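Local coordinates for cystatin (PDB 6I1M), which probably inhibits papain-like cysteine proteases, as a secreted, disulfide-containing member of the stefin (type 1 cystatin) family from the liver fluke, at residues P64-F72 with S83-C92; G2-V10 with E39-V47. All coordinates share one frame; numbering follows the deposited sequence. Where two conformers were deposited one is given.

Contact 1 of 2, residues P64-F72 with S83-C92; sequences PGCWEVVVF and SVGTPTRVSC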
loop_
_atom_site.group_PDB
_atom_site.type_symbol
_atom_site.label_atom_id
_atom_site.label_comp_id
_atom_site.label_asym_id
_atom_site.label_seq_id
_atom_site.Cartn_x
_atom_site.Cartn_y
_atom_site.Cartn_z
ATOM N N PRO A 64 14.875 1.029 6.726
ATOM C CA PRO A 64 14.207 1.987 7.583
ATOM C C PRO A 64 13.594 3.115 6.736
ATOM O O PRO A 64 14.157 3.535 5.733
ATOM C CB PRO A 64 15.348 2.487 8.468
ATOM C CG PRO A 64 16.590 2.263 7.627
ATOM C CD PRO A 64 16.324 0.949 6.953
ATOM N N GLY A 65 12.430 3.559 7.147
ATOM C CA GLY A 65 11.718 4.667 6.508
ATOM C C GLY A 65 10.291 4.241 6.290
ATOM O O GLY A 65 9.992 3.027 6.464
ATOM N N CYS A 66 9.458 5.211 5.960
ATOM C CA CYS A 66 8.021 5.023 5.725
ATOM C C CYS A 66 7.719 5.543 4.326
ATOM O O CYS A 66 8.375 6.504 3.865
ATOM C CB CYS A 66 7.182 5.728 6.778
ATOM S SG CYS A 66 7.221 4.882 8.384
ATOM N N TRP A 67 6.775 4.868 3.680
ATOM C CA TRP A 67 6.260 5.208 2.340
ATOM C C TRP A 67 4.736 5.241 2.398
ATOM O O TRP A 67 4.119 4.505 3.233
ATOM C CB TRP A 67 6.764 4.208 1.308
ATOM C CG TRP A 67 8.243 4.167 1.062
ATOM C CD1 TRP A 67 8.900 4.697 -0.017
ATOM C CD2 TRP A 67 9.235 3.427 1.797
ATOM N NE1 TRP A 67 10.221 4.343 0.005
ATOM C CE2 TRP A 67 10.468 3.599 1.125
ATOM C CE3 TRP A 67 9.215 2.667 2.973
ATOM C CZ2 TRP A 67 11.657 3.029 1.579
ATOM C CZ3 TRP A 67 10.391 2.110 3.428
ATOM C CH2 TRP A 67 11.596 2.296 2.744
ATOM N N GLU A 68 4.146 6.105 1.594
ATOM C CA GLU A 68 2.699 6.056 1.287
ATOM C C GLU A 68 2.565 5.395 -0.082
ATOM O O GLU A 68 3.293 5.796 -0.999
ATOM C CB GLU A 68 2.118 7.461 1.360
ATOM C CG GLU A 68 0.737 7.586 0.776
ATOM C CD GLU A 68 0.257 9.023 0.809
ATOM O OE1 GLU A 68 0.206 9.590 1.938
ATOM O OE2 GLU A 68 -0.013 9.589 -0.290
ATOM N N VAL A 69 1.689 4.400 -0.202
ATOM C CA VAL A 69 1.484 3.638 -1.465
ATOM C C VAL A 69 -0.016 3.440 -1.634
ATOM O O VAL A 69 -0.633 2.845 -0.745
ATOM C CB VAL A 69 2.196 2.274 -1.446
ATOM C CG1 VAL A 69 2.204 1.621 -2.830
ATOM C CG2 VAL A 69 3.614 2.374 -0.898
ATOM N N VAL A 70 -0.558 3.878 -2.761
ATOM C CA VAL A 70 -1.975 3.653 -3.139
ATOM C C VAL A 70 -2.086 2.410 -4.024
ATOM O O VAL A 70 -1.355 2.304 -5.004
ATOM C CB VAL A 70 -2.563 4.897 -3.815
ATOM C CG1 VAL A 70 -4.048 4.717 -4.064
ATOM C CG2 VAL A 70 -2.294 6.148 -2.993
ATOM N N VAL A 71 -2.968 1.482 -3.650
ATOM C CA VAL A 71 -3.348 0.308 -4.491
ATOM C C VAL A 71 -4.816 0.466 -4.903
ATOM O O VAL A 71 -5.657 0.586 -3.997
ATOM C CB VAL A 71 -3.150 -1.018 -3.744
ATOM C CG1 VAL A 71 -3.507 -2.204 -4.627
ATOM C CG2 VAL A 71 -1.739 -1.153 -3.189
ATOM N N PHE A 72 -5.081 0.391 -6.206
ATOM C CA PHE A 72 -6.414 0.351 -6.835
ATOM C C PHE A 72 -6.840 -1.108 -7.045
ATOM O O PHE A 72 -6.156 -1.901 -7.741
ATOM C CB PHE A 72 -6.412 1.116 -8.154
ATOM C CG PHE A 72 -7.743 1.047 -8.857
ATOM C CD1 PHE A 72 -8.884 1.569 -8.257
ATOM C CD2 PHE A 72 -7.874 0.385 -10.069
ATOM C CE1 PHE A 72 -10.104 1.514 -8.915
ATOM C CE2 PHE A 72 -9.115 0.282 -10.683
ATOM C CZ PHE A 72 -10.224 0.841 -10.100
ATOM N N SER A 83 -3.783 -2.347 -9.424
ATOM C CA SER A 83 -2.587 -1.539 -9.762
ATOM C C SER A 83 -2.006 -0.987 -8.463
ATOM O O SER A 83 -2.768 -0.383 -7.682
ATOM C CB SER A 83 -2.963 -0.455 -10.761
ATOM O OG SER A 83 -1.819 0.236 -11.252
ATOM N N VAL A 84 -0.710 -1.204 -8.237
ATOM C CA VAL A 84 0.057 -0.522 -7.161
ATOM C C VAL A 84 0.574 0.803 -7.725
ATOM O O VAL A 84 1.224 0.794 -8.790
ATOM C CB VAL A 84 1.183 -1.413 -6.605
ATOM C CG1 VAL A 84 1.827 -0.758 -5.406
ATOM C CG2 VAL A 84 0.662 -2.801 -6.226
ATOM N N GLY A 85 0.270 1.902 -7.045
ATOM C CA GLY A 85 0.751 3.244 -7.391
ATOM C C GLY A 85 2.252 3.393 -7.173
ATOM O O GLY A 85 2.935 2.426 -6.749
ATOM N N THR A 86 2.753 4.594 -7.417
ATOM C CA THR A 86 4.149 4.988 -7.134
ATOM C C THR A 86 4.314 5.267 -5.647
ATOM O O THR A 86 3.678 6.177 -5.095
ATOM C CB THR A 86 4.537 6.216 -7.965
ATOM O OG1 THR A 86 4.348 5.837 -9.326
ATOM C CG2 THR A 86 5.970 6.636 -7.720
ATOM N N PRO A 87 5.203 4.524 -4.939
ATOM C CA PRO A 87 5.481 4.832 -3.538
ATOM C C PRO A 87 6.102 6.228 -3.383
ATOM O O PRO A 87 6.872 6.653 -4.243
ATOM C CB PRO A 87 6.452 3.732 -3.115
ATOM C CG PRO A 87 6.148 2.631 -4.095
ATOM C CD PRO A 87 5.957 3.355 -5.414
ATOM N N THR A 88 5.678 6.948 -2.352
ATOM C CA THR A 88 6.286 8.242 -1.956
ATOM C C THR A 88 6.819 8.113 -0.523
ATOM O O THR A 88 6.097 7.612 0.362
ATOM C CB THR A 88 5.277 9.379 -2.116
ATOM O OG1 THR A 88 4.673 9.208 -3.394
ATOM C CG2 THR A 88 5.895 10.752 -2.045
ATOM N N ARG A 89 8.070 8.513 -0.330
ATOM C CA ARG A 89 8.696 8.563 1.016
ATOM C C ARG A 89 7.908 9.590 1.832
ATOM O O ARG A 89 7.611 10.677 1.287
ATOM C CB ARG A 89 10.188 8.909 0.940
ATOM C CG ARG A 89 11.070 7.790 0.404
ATOM C CD ARG A 89 12.567 7.967 0.648
ATOM N NE ARG A 89 13.064 9.258 0.196
ATOM C CZ ARG A 89 13.227 9.597 -1.079
ATOM N NH1 ARG A 89 12.942 8.732 -2.040
ATOM N NH2 ARG A 89 13.674 10.797 -1.391
ATOM N N VAL A 90 7.559 9.227 3.056
ATOM C CA VAL A 90 6.912 10.159 4.021
ATOM C C VAL A 90 7.597 9.983 5.377
ATOM O O VAL A 90 8.291 8.962 5.574
ATOM C CB VAL A 90 5.392 9.928 4.108
ATOM C CG1 VAL A 90 4.689 10.288 2.800
ATOM C CG2 VAL A 90 5.078 8.502 4.519
ATOM N N SER A 91 7.435 10.963 6.264
ATOM C CA SER A 91 7.916 10.897 7.664
ATOM C C SER A 91 7.100 9.832 8.399
ATOM O O SER A 91 5.903 9.741 8.141
ATOM C CB SER A 91 7.819 12.243 8.335
ATOM O OG SER A 91 7.873 12.104 9.748
ATOM N N CYS A 92 7.722 9.019 9.256
ATOM C CA CYS A 92 6.988 7.989 10.033
ATOM C C CYS A 92 6.114 8.707 11.070
ATOM O O CYS A 92 5.035 8.202 11.344
ATOM C CB CYS A 92 7.918 6.944 10.635
ATOM S SG CYS A 92 8.731 5.881 9.406
HETATM O O HOH W 1 10.606 7.973 6.178
HETATM O O HOH W 2 12.724 5.255 -1.787
HETATM O O HOH W 3 2.196 7.636 -2.754
HETATM O O HOH W 4 1.114 5.653 -4.352
#
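The last hairpin of the cystatin fold brings strand 66-74 against the edge strand 83-90, and a disulfide closes its open end: Cys-66 SG and Cys-92 SG are 2.1 Å apart, with a torsion of 106° about the S-S bond. Two short antiparallel ladders join the strands, offset from each other by one residue. In the first, Glu-68 and Thr-88 form a hydrogen-bonded pair, bonded in both directions, with Thr-88 N 3.0 Å from Glu-68 O. In the second, Phe-72 and Ser-83 exchange two backbone bonds, while Gly-85 N donates to Val-70 O at a short 2.6 Å. Between the ladders the chain bows out at Thr-86. There one water stands in for a direct bond, taking the proton of Val-70 N and donating to Thr-86 O; a second donates to Glu-68 O and Thr-86 O and accepts from Thr-88 OG1.

Side chains close the gap on the helix side. Val-69 splits its two methyls between neighbours: CG1, anti to the backbone N (chi1 -169°), meets Val-84 CG1 at 3.5 Å, whereas CG2 lies 3.8 Å from Pro-87 CB. Next along, the indole of Trp-67 is approached obliquely by the aliphatic part of Arg-89, whose CG, in one of the residue's two conformers, lies 3.6 Å from Trp-67 NE1. Trp-67 NE1 itself donates to a water at the ring edge.

Helix 12-28 packs over this same face, with Leu-26 on Trp-67 and Pro-87, Ile-22 on Val-69 and Phe-18 on Val-71, while strand 50-59 pairs with the other edge of strand 66-74.

Contact 2 of 2, residues G2-V10 with E39-V47; sequences GGYTEPRSV and ELLQVSTQV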
loop_
_atom_site.group_PDB
_atom_site.type_symbol
_atom_site.label_atom_id
_atom_site.label_comp_id
_atom_site.label_asym_id
_atom_site.label_seq_id
_atom_site.Cartn_x
_atom_site.Cartn_y
_atom_site.Cartn_z
ATOM N N GLY A 2 -16.122 12.025 -1.623
ATOM C CA GLY A 2 -15.315 11.104 -2.450
ATOM C C GLY A 2 -13.858 11.019 -2.007
ATOM O O GLY A 2 -13.045 10.479 -2.786
ATOM N N GLY A 3 -13.522 11.537 -0.820
ATOM C CA GLY A 3 -12.140 11.547 -0.298
ATOM C C GLY A 3 -11.821 10.225 0.374
ATOM O O GLY A 3 -12.633 9.283 0.266
ATOM N N TYR A 4 -10.696 10.150 1.077
ATOM C CA TYR A 4 -10.333 8.946 1.865
ATOM C C TYR A 4 -11.073 8.977 3.196
ATOM O O TYR A 4 -11.311 10.068 3.746
ATOM C CB TYR A 4 -8.820 8.838 2.039
ATOM C CG TYR A 4 -8.085 8.347 0.823
ATOM C CD1 TYR A 4 -7.897 6.996 0.583
ATOM C CD2 TYR A 4 -7.586 9.249 -0.104
ATOM C CE1 TYR A 4 -7.222 6.551 -0.545
ATOM C CE2 TYR A 4 -6.896 8.820 -1.229
ATOM C CZ TYR A 4 -6.719 7.467 -1.456
ATOM O OH TYR A 4 -6.020 7.051 -2.566
ATOM N N THR A 5 -11.433 7.795 3.683
ATOM C CA THR A 5 -11.719 7.557 5.121
ATOM C C THR A 5 -10.492 7.973 5.941
ATOM O O THR A 5 -9.378 8.120 5.368
ATOM C CB THR A 5 -12.047 6.095 5.456
ATOM O OG1 THR A 5 -10.851 5.307 5.382
ATOM C CG2 THR A 5 -13.136 5.510 4.590
ATOM N N GLU A 6 -10.694 8.177 7.239
ATOM C CA GLU A 6 -9.594 8.284 8.235
ATOM C C GLU A 6 -8.844 6.966 8.257
ATOM O O GLU A 6 -9.435 5.905 8.047
ATOM C CB GLU A 6 -10.141 8.665 9.613
ATOM C CG GLU A 6 -10.436 10.155 9.727
ATOM C CD GLU A 6 -9.237 11.007 9.328
ATOM O OE1 GLU A 6 -8.194 10.922 10.032
ATOM O OE2 GLU A 6 -9.311 11.693 8.269
ATOM N N PRO A 7 -7.517 6.992 8.498
ATOM C CA PRO A 7 -6.727 5.764 8.536
ATOM C C PRO A 7 -7.322 4.791 9.553
ATOM O O PRO A 7 -7.916 5.231 10.522
ATOM C CB PRO A 7 -5.331 6.211 8.985
ATOM C CG PRO A 7 -5.283 7.674 8.624
ATOM C CD PRO A 7 -6.698 8.176 8.785
ATOM N N ARG A 8 -7.146 3.495 9.323
ATOM C CA ARG A 8 -7.641 2.478 10.280
ATOM C C ARG A 8 -6.638 1.335 10.308
ATOM O O ARG A 8 -5.733 1.269 9.421
ATOM C CB ARG A 8 -9.037 1.983 9.884
ATOM C CG ARG A 8 -9.090 1.363 8.493
ATOM C CD ARG A 8 -10.271 0.436 8.295
ATOM N NE ARG A 8 -10.448 -0.001 6.912
ATOM C CZ ARG A 8 -9.800 -1.003 6.325
ATOM N NH1 ARG A 8 -8.891 -1.715 6.973
ATOM N NH2 ARG A 8 -10.066 -1.301 5.072
ATOM N N SER A 9 -6.840 0.401 11.229
ATOM C CA SER A 9 -6.010 -0.823 11.294
ATOM C C SER A 9 -6.293 -1.688 10.052
ATOM O O SER A 9 -7.430 -1.659 9.516
ATOM C CB SER A 9 -6.185 -1.571 12.602
ATOM O OG SER A 9 -7.485 -2.115 12.698
ATOM N N VAL A 10 -5.246 -2.376 9.584
ATOM C CA VAL A 10 -5.271 -3.282 8.409
ATOM C C VAL A 10 -5.723 -4.665 8.875
ATOM O O VAL A 10 -5.186 -5.162 9.877
ATOM C CB VAL A 10 -3.893 -3.355 7.737
ATOM C CG1 VAL A 10 -3.931 -4.215 6.485
ATOM C CG2 VAL A 10 -3.330 -1.974 7.426
ATOM N N GLU A 39 6.075 -3.536 7.003
ATOM C CA GLU A 39 4.872 -3.502 7.849
ATOM C C GLU A 39 3.853 -2.522 7.276
ATOM O O GLU A 39 4.201 -1.355 7.062
ATOM C CB GLU A 39 5.242 -3.086 9.262
ATOM C CG GLU A 39 4.053 -3.062 10.182
ATOM C CD GLU A 39 4.446 -2.765 11.623
ATOM O OE1 GLU A 39 5.613 -2.414 11.841
ATOM O OE2 GLU A 39 3.603 -2.914 12.504
ATOM N N LEU A 40 2.621 -2.980 7.078
ATOM C CA LEU A 40 1.481 -2.087 6.778
ATOM C C LEU A 40 1.021 -1.514 8.119
ATOM O O LEU A 40 0.532 -2.299 8.947
ATOM C CB LEU A 40 0.347 -2.856 6.087
ATOM C CG LEU A 40 0.687 -3.669 4.829
ATOM C CD1 LEU A 40 -0.579 -4.043 4.100
ATOM C CD2 LEU A 40 1.591 -2.937 3.861
ATOM N N LEU A 41 1.210 -0.212 8.328
ATOM C CA LEU A 41 0.899 0.481 9.606
ATOM C C LEU A 41 -0.596 0.775 9.675
ATOM O O LEU A 41 -1.191 0.584 10.735
ATOM C CB LEU A 41 1.686 1.788 9.689
ATOM C CG LEU A 41 3.195 1.656 9.802
ATOM C CD1 LEU A 41 3.829 3.026 9.874
ATOM C CD2 LEU A 41 3.573 0.811 11.011
ATOM N N GLN A 42 -1.157 1.278 8.579
ATOM C CA GLN A 42 -2.568 1.728 8.530
ATOM C C GLN A 42 -2.994 1.811 7.069
ATOM O O GLN A 42 -2.119 1.760 6.179
ATOM C CB GLN A 42 -2.732 3.094 9.193
ATOM C CG GLN A 42 -1.844 4.152 8.560
ATOM C CD GLN A 42 -1.884 5.466 9.309
ATOM O OE1 GLN A 42 -1.950 5.491 10.531
ATOM N NE2 GLN A 42 -1.801 6.567 8.586
ATOM N N VAL A 43 -4.292 1.900 6.858
ATOM C CA VAL A 43 -4.879 2.021 5.508
ATOM C C VAL A 43 -6.043 3.008 5.589
ATOM O O VAL A 43 -6.775 3.040 6.628
ATOM C CB VAL A 43 -5.294 0.647 4.956
ATOM C CG1 VAL A 43 -6.481 0.088 5.729
ATOM C CG2 VAL A 43 -5.556 0.726 3.454
ATOM N N SER A 44 -6.200 3.785 4.527
ATOM C CA SER A 44 -7.362 4.678 4.316
ATOM C C SER A 44 -7.965 4.273 2.980
ATOM O O SER A 44 -7.190 3.906 2.106
ATOM C CB SER A 44 -6.990 6.134 4.322
ATOM O OG SER A 44 -6.068 6.435 5.340
ATOM N N THR A 45 -9.286 4.229 2.874
ATOM C CA THR A 45 -9.973 3.731 1.660
ATOM C C THR A 45 -10.784 4.852 1.026
ATOM O O THR A 45 -11.286 5.720 1.740
ATOM C CB THR A 45 -10.837 2.516 1.963
ATOM O OG1 THR A 45 -11.793 2.949 2.927
ATOM C CG2 THR A 45 -10.002 1.370 2.477
ATOM N N GLN A 46 -10.828 4.831 -0.289
ATOM C CA GLN A 46 -11.640 5.763 -1.086
ATOM C C GLN A 46 -12.426 4.924 -2.092
ATOM O O GLN A 46 -11.814 4.133 -2.876
ATOM C CB GLN A 46 -10.732 6.779 -1.751
ATOM C CG GLN A 46 -11.491 7.704 -2.683
ATOM C CD GLN A 46 -10.541 8.426 -3.602
ATOM O OE1 GLN A 46 -9.480 7.901 -3.947
ATOM N NE2 GLN A 46 -10.938 9.615 -4.032
ATOM N N VAL A 47 -13.743 5.052 -2.077
ATOM C CA VAL A 47 -14.583 4.269 -3.017
ATOM C C VAL A 47 -14.765 5.107 -4.280
ATOM O O VAL A 47 -15.277 6.228 -4.187
ATOM C CB VAL A 47 -15.926 3.838 -2.400
ATOM C CG1 VAL A 47 -16.707 2.993 -3.401
ATOM C CG2 VAL A 47 -15.724 3.082 -1.089
HETATM O O HOH W 5 -14.669 7.386 -0.363
HETATM O O HOH W 6 -11.588 2.008 5.338
HETATM O O HOH W 7 -6.390 9.340 5.055
HETATM O O HOH W 8 -2.871 -1.872 11.338
#
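Thr-5 and Thr-45 grip each other where the N-terminal segment before helix 12-28 runs antiparallel along the outer strand 38-47 of the cystatin sheet. In cystatins the N-terminal end is generally one part of the wedge that enters the protease cleft, and it probably is here too. Thr-5 N donates to Thr-45 O (2.8 Å), and Thr-45 N answers with a nearly straight bond, 174° at the hydrogen, to Thr-5 OG1: the hydroxyl stands in for a backbone carbonyl. Its torsion, chi1 73°, sets OG1 between the backbone N and carbonyl carbon of Thr-5, facing the strand.

Farther along, Arg-8 and Val-43 make one antiparallel hydrogen-bonded bridge, Arg-8 N giving to Val-43 O and Val-43 N to Arg-8 O. The arginine's extended chain runs beside Val-43, whose CG1 sits over one face of the guanidinium, 3.3 Å from Arg-8 NH1. That flat group is held at each nitrogen: NH1 donates to Ser-9 O nearly in the guanidinium plane, NE to a water also bonded to Thr-45 OG1, and NH2 forms a salt bridge with Glu-14 of the helix. Other waters join Thr-5 O to Ser-44 OG, Val-10 N to Leu-41 O and Gly-3 O to Val-47 N.

Pro-7 lies alongside Gln-42, with its CB 3.5 Å from Gln-42 CD. Near the terminus, Gln-46 places CB over one face of the Tyr-4 ring, a CH-pi contact of 3.8 Å to the centroid. Both ends of its amide have a partner: OE1 accepts from Asn-52, and NE2 donates to Gly-2 O at 2.6 Å, the acceptor only 9° out of the amide plane.

How the contacts relate
From the N terminus, residues 2-10 lie along strand 38-47 before the chain enters helix 12-28; contact 2 closes when residues 39-47 come back past them, enclosing the whole helix in a loop of 28 residues. The chain then turns into strand 50-59 and on into strand 66-74, and contact 1 closes the shorter, 10-residue loop before strand 83-90. The two loops therefore follow in series, neither nested nor crossed. Contact 2 adds the N-terminal segment to one border of the four-stranded sheet and contact 1 pairs the strands at the other, their centres about 12 Å apart. They touch at two places, Val-70 CG1 3.4 Å from Tyr-4 OH and Cys-66 SG against Leu-41 CD1.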